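Local coordinates for protein WbmS, polysaccharide deacetylase involved in O-antigen biosynthesis (Bordetella bronchiseptica, PDB 3HFT) that probably removes acetyl groups from a polysaccharide or its sugar precursor during O-antigen biosynthesis, using a bound zinc ion, at residues Phe43-Ile57 with Ala67-Ile81. Residues are numbered along the deposited sequence; the frame is centred on the assembly and turned at random.
Sequences FDIDWAADFVLQDTI and ATWFATHSTPLLENI. With EDO (1,2-ethanediol), chain D.
T72 meets the turn I45-A48 with every atom of its side chain, a compact example of one threonine packing against a turn. Its CB lies over one face of the W47 indole, 3.7 Å from the centroid of the five-membered ring, a CH-pi contact. CG2 continues over the same face, above the six-membered ring, and also touches the backbone of D46, 3.5 Å from D46 N. The remaining branch, OG1, is placed between the backbone N and the carbonyl carbon (chi1 44°), where it accepts from W47 N at 2.9 Å and shares a second hydrogen bond with H73 ND1.

This loop follows the first strand of a beta-alpha-beta unit, and its D46 binds zinc through OD1 alongside H92 and H127, as expected of a polysaccharide deacetylase. Behind it, hydrogen bonds F43 N to T68 O and F70 N to F43 O join the parallel strands, and I45 N, just past the strand, adds one to F70 O. F43 stacks face to face on the six-membered ring of W69, centroids 4.4 Å apart and planes at 19°; I57 CG1 approaches the opposite face.

L77 sits as a knob among D50, L53, Q54 and I57, while T75 OG1 donates to D50 OD1 at 2.8 Å from above the carboxylate plane and accepts a capping bond from L77 N.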
# COMPACT_ATOMS: atom_id res chain seq x y z
N PHE A 43 -9.92 15.01 2.74
CA PHE A 43 -9.35 15.74 3.85
C PHE A 43 -9.14 14.86 5.05
O PHE A 43 -10.07 14.32 5.59
CB PHE A 43 -10.30 16.90 4.18
CG PHE A 43 -10.43 17.88 3.04
CD1 PHE A 43 -9.54 18.93 2.93
CD2 PHE A 43 -11.40 17.71 2.08
CE1 PHE A 43 -9.60 19.79 1.85
CE2 PHE A 43 -11.49 18.55 1.00
CZ PHE A 43 -10.59 19.59 0.87
N ASP A 44 -7.88 14.68 5.43
CA ASP A 44 -7.48 13.98 6.63
C ASP A 44 -7.44 15.06 7.75
O ASP A 44 -6.57 15.96 7.75
CB ASP A 44 -6.10 13.37 6.48
CG ASP A 44 -6.07 12.19 5.52
OD1 ASP A 44 -7.14 11.71 5.09
OD2 ASP A 44 -4.95 11.73 5.21
N ILE A 45 -8.40 14.99 8.64
CA ILE A 45 -8.62 16.07 9.62
C ILE A 45 -7.42 16.21 10.57
O ILE A 45 -7.05 17.31 10.93
CB ILE A 45 -10.00 15.90 10.28
CG1 ILE A 45 -11.11 16.10 9.22
CG2 ILE A 45 -10.19 16.88 11.49
CD1 ILE A 45 -12.57 15.88 9.74
N ASP A 46 -6.79 15.10 10.93
CA ASP A 46 -5.59 15.08 11.78
C ASP A 46 -5.67 15.98 13.01
O ASP A 46 -4.76 16.77 13.28
CB ASP A 46 -4.33 15.38 10.97
CG ASP A 46 -3.90 14.20 10.13
OD1 ASP A 46 -4.77 13.34 9.90
OD2 ASP A 46 -2.73 14.14 9.70
N TRP A 47 -6.74 15.83 13.77
CA TRP A 47 -6.88 16.51 15.06
C TRP A 47 -6.82 18.03 15.00
O TRP A 47 -6.52 18.68 16.00
CB TRP A 47 -5.86 15.96 16.09
CG TRP A 47 -6.00 14.47 16.26
CD1 TRP A 47 -6.87 13.82 17.08
CD2 TRP A 47 -5.31 13.45 15.52
NE1 TRP A 47 -6.76 12.47 16.91
CE2 TRP A 47 -5.81 12.21 15.97
CE3 TRP A 47 -4.32 13.46 14.52
CZ2 TRP A 47 -5.35 10.98 15.47
CZ3 TRP A 47 -3.86 12.24 14.03
CH2 TRP A 47 -4.38 11.02 14.51
N ALA A 48 -7.13 18.62 13.85
CA ALA A 48 -7.17 20.09 13.74
C ALA A 48 -8.13 20.73 14.74
O ALA A 48 -9.22 20.23 15.01
CB ALA A 48 -7.56 20.49 12.32
N ALA A 49 -7.73 21.87 15.28
CA ALA A 49 -8.60 22.65 16.12
C ALA A 49 -9.83 23.01 15.28
O ALA A 49 -9.75 23.12 14.07
CB ALA A 49 -7.87 23.94 16.58
N ASP A 50 -10.96 23.25 15.94
CA ASP A 50 -12.19 23.61 15.27
C ASP A 50 -12.08 24.82 14.34
O ASP A 50 -12.67 24.80 13.27
CB ASP A 50 -13.30 23.86 16.30
CG ASP A 50 -13.88 22.58 16.87
OD1 ASP A 50 -13.54 21.46 16.44
OD2 ASP A 50 -14.71 22.68 17.78
N PHE A 51 -11.35 25.87 14.73
CA PHE A 51 -11.28 27.07 13.87
C PHE A 51 -10.54 26.74 12.57
O PHE A 51 -10.88 27.26 11.50
CB PHE A 51 -10.67 28.29 14.60
CG PHE A 51 -9.18 28.21 14.81
CD1 PHE A 51 -8.66 27.58 15.93
CD2 PHE A 51 -8.30 28.85 13.94
CE1 PHE A 51 -7.29 27.51 16.15
CE2 PHE A 51 -6.93 28.81 14.16
CZ PHE A 51 -6.42 28.14 15.25
N VAL A 52 -9.56 25.86 12.67
CA VAL A 52 -8.81 25.40 11.50
C VAL A 52 -9.70 24.53 10.60
O VAL A 52 -9.74 24.73 9.40
CB VAL A 52 -7.54 24.63 11.93
CG1 VAL A 52 -6.85 23.93 10.72
CG2 VAL A 52 -6.58 25.58 12.65
N LEU A 53 -10.43 23.58 11.18
CA LEU A 53 -11.31 22.72 10.38
C LEU A 53 -12.41 23.57 9.76
O LEU A 53 -12.72 23.42 8.57
CB LEU A 53 -11.89 21.57 11.24
CG LEU A 53 -12.92 20.66 10.56
CD1 LEU A 53 -12.37 20.05 9.26
CD2 LEU A 53 -13.33 19.56 11.53
N GLN A 54 -12.96 24.51 10.53
CA GLN A 54 -14.02 25.37 9.99
C GLN A 54 -13.57 26.16 8.77
O GLN A 54 -14.33 26.35 7.83
CB GLN A 54 -14.55 26.35 11.03
CG GLN A 54 -15.79 27.12 10.49
CD GLN A 54 -16.98 26.21 10.28
OE1 GLN A 54 -17.41 25.55 11.22
NE2 GLN A 54 -17.51 26.15 9.06
N ASP A 55 -12.32 26.62 8.77
CA ASP A 55 -11.80 27.38 7.65
C ASP A 55 -11.74 26.54 6.40
O ASP A 55 -12.08 27.00 5.30
CB ASP A 55 -10.40 27.92 7.99
CG ASP A 55 -9.66 28.45 6.75
OD1 ASP A 55 -9.94 29.58 6.33
OD2 ASP A 55 -8.81 27.73 6.20
N THR A 56 -11.31 25.28 6.55
CA THR A 56 -11.27 24.38 5.41
C THR A 56 -12.68 24.09 4.90
O THR A 56 -12.92 24.15 3.71
CB THR A 56 -10.50 23.09 5.70
OG1 THR A 56 -9.17 23.39 6.11
CG2 THR A 56 -10.40 22.25 4.42
N ILE A 57 -13.60 23.73 5.79
CA ILE A 57 -15.02 23.54 5.42
C ILE A 57 -15.57 24.76 4.66
O ILE A 57 -16.21 24.62 3.61
CB ILE A 57 -15.91 23.26 6.67
CG1 ILE A 57 -15.61 21.87 7.26
CG2 ILE A 57 -17.41 23.31 6.33
CD1 ILE A 57 -16.20 21.64 8.63
N ALA A 67 -16.78 16.55 -1.49
CA ALA A 67 -15.53 16.25 -0.82
C ALA A 67 -15.76 15.14 0.21
O ALA A 67 -16.89 14.90 0.63
CB ALA A 67 -14.93 17.52 -0.17
N THR A 68 -14.69 14.44 0.56
CA THR A 68 -14.75 13.37 1.55
C THR A 68 -13.82 13.75 2.70
O THR A 68 -12.71 14.20 2.47
CB THR A 68 -14.33 12.06 0.95
OG1 THR A 68 -15.11 11.83 -0.24
CG2 THR A 68 -14.52 10.92 1.94
N TRP A 69 -14.26 13.53 3.94
CA TRP A 69 -13.55 14.02 5.14
C TRP A 69 -13.29 12.85 6.04
O TRP A 69 -14.24 12.16 6.43
CB TRP A 69 -14.43 15.06 5.89
CG TRP A 69 -14.82 16.23 5.02
CD1 TRP A 69 -15.77 16.23 4.05
CD2 TRP A 69 -14.22 17.53 4.98
NE1 TRP A 69 -15.85 17.45 3.45
CE2 TRP A 69 -14.90 18.27 3.99
CE3 TRP A 69 -13.23 18.17 5.73
CZ2 TRP A 69 -14.57 19.59 3.67
CZ3 TRP A 69 -12.89 19.48 5.42
CH2 TRP A 69 -13.58 20.18 4.41
N PHE A 70 -12.03 12.63 6.39
CA PHE A 70 -11.71 11.49 7.26
C PHE A 70 -11.51 11.97 8.71
O PHE A 70 -10.57 12.70 9.00
CB PHE A 70 -10.51 10.73 6.72
CG PHE A 70 -10.78 10.07 5.41
CD1 PHE A 70 -11.59 8.94 5.33
CD2 PHE A 70 -10.19 10.54 4.25
CE1 PHE A 70 -11.81 8.34 4.13
CE2 PHE A 70 -10.42 9.91 3.05
CZ PHE A 70 -11.24 8.83 2.99
N ALA A 71 -12.44 11.57 9.58
CA ALA A 71 -12.49 12.11 10.96
C ALA A 71 -11.54 11.40 11.91
O ALA A 71 -11.43 10.16 11.92
CB ALA A 71 -13.93 12.02 11.51
N THR A 72 -10.86 12.21 12.72
CA THR A 72 -9.93 11.72 13.72
C THR A 72 -10.51 11.73 15.13
O THR A 72 -10.11 10.94 15.98
CB THR A 72 -8.64 12.57 13.75
OG1 THR A 72 -8.96 13.98 13.67
CG2 THR A 72 -7.71 12.20 12.59
N HIS A 73 -11.45 12.62 15.37
CA HIS A 73 -11.88 12.89 16.73
C HIS A 73 -13.27 13.49 16.73
O HIS A 73 -13.79 13.88 15.69
CB HIS A 73 -10.88 13.82 17.38
CG HIS A 73 -10.87 15.19 16.78
ND1 HIS A 73 -10.16 15.49 15.63
CD2 HIS A 73 -11.51 16.32 17.15
CE1 HIS A 73 -10.34 16.77 15.34
NE2 HIS A 73 -11.18 17.29 16.22
N SER A 74 -13.87 13.54 17.90
CA SER A 74 -15.21 14.03 18.00
C SER A 74 -15.18 15.56 18.06
O SER A 74 -14.40 16.14 18.81
CB SER A 74 -15.85 13.50 19.27
OG SER A 74 -17.14 14.00 19.35
N THR A 75 -16.03 16.19 17.24
CA THR A 75 -16.23 17.65 17.23
C THR A 75 -17.60 17.95 16.65
O THR A 75 -18.08 17.25 15.76
CB THR A 75 -15.18 18.39 16.36
OG1 THR A 75 -15.71 19.69 16.01
CG2 THR A 75 -14.85 17.61 15.08
N PRO A 76 -18.26 19.00 17.15
CA PRO A 76 -19.56 19.31 16.56
C PRO A 76 -19.50 19.63 15.05
O PRO A 76 -20.52 19.55 14.37
CB PRO A 76 -20.05 20.51 17.37
CG PRO A 76 -18.85 21.02 18.09
CD PRO A 76 -17.93 19.89 18.28
N LEU A 77 -18.31 19.93 14.52
CA LEU A 77 -18.18 20.24 13.12
C LEU A 77 -18.41 19.02 12.23
O LEU A 77 -18.71 19.16 11.05
CB LEU A 77 -16.82 20.89 12.83
CG LEU A 77 -16.58 22.25 13.49
CD1 LEU A 77 -15.23 22.83 13.10
CD2 LEU A 77 -17.67 23.18 13.14
N LEU A 78 -18.30 17.82 12.78
CA LEU A 78 -18.64 16.63 12.01
C LEU A 78 -20.11 16.68 11.57
O LEU A 78 -20.46 16.18 10.51
CB LEU A 78 -18.37 15.35 12.81
CG LEU A 78 -16.92 15.07 13.21
CD1 LEU A 78 -16.77 13.63 13.71
CD2 LEU A 78 -15.95 15.36 12.06
N GLU A 79 -20.96 17.30 12.38
CA GLU A 79 -22.37 17.44 12.02
C GLU A 79 -22.56 18.36 10.80
O GLU A 79 -23.44 18.12 9.99
CB GLU A 79 -23.18 17.92 13.24
CG GLU A 79 -24.70 17.82 13.09
CD GLU A 79 -25.19 16.45 12.59
OE1 GLU A 79 -24.63 15.41 13.02
OE2 GLU A 79 -26.13 16.42 11.77
N ASN A 80 -21.69 19.37 10.64
CA ASN A 80 -21.71 20.21 9.43
C ASN A 80 -21.45 19.35 8.19
O ASN A 80 -22.10 19.49 7.16
CB ASN A 80 -20.60 21.28 9.44
CG ASN A 80 -20.70 22.25 10.60
OD1 ASN A 80 -21.38 22.00 11.58
ND2 ASN A 80 -19.99 23.37 10.50
N ILE A 81 -20.46 18.47 8.31
CA ILE A 81 -20.07 17.58 7.23
C ILE A 81 -21.20 16.59 6.93
O ILE A 81 -21.58 16.40 5.77
CB ILE A 81 -18.76 16.85 7.62
CG1 ILE A 81 -17.62 17.88 7.73
CG2 ILE A 81 -18.45 15.70 6.61
CD1 ILE A 81 -16.34 17.40 8.41
C1 EDO D . 1.19 16.69 9.05
O1 EDO D . 1.80 17.09 7.82
C2 EDO D . -0.31 16.96 9.00
O2 EDO D . -1.03 16.11 9.92
O HOH W 1 -8.67 10.79 18.67
O HOH W 2 -11.91 19.86 15.20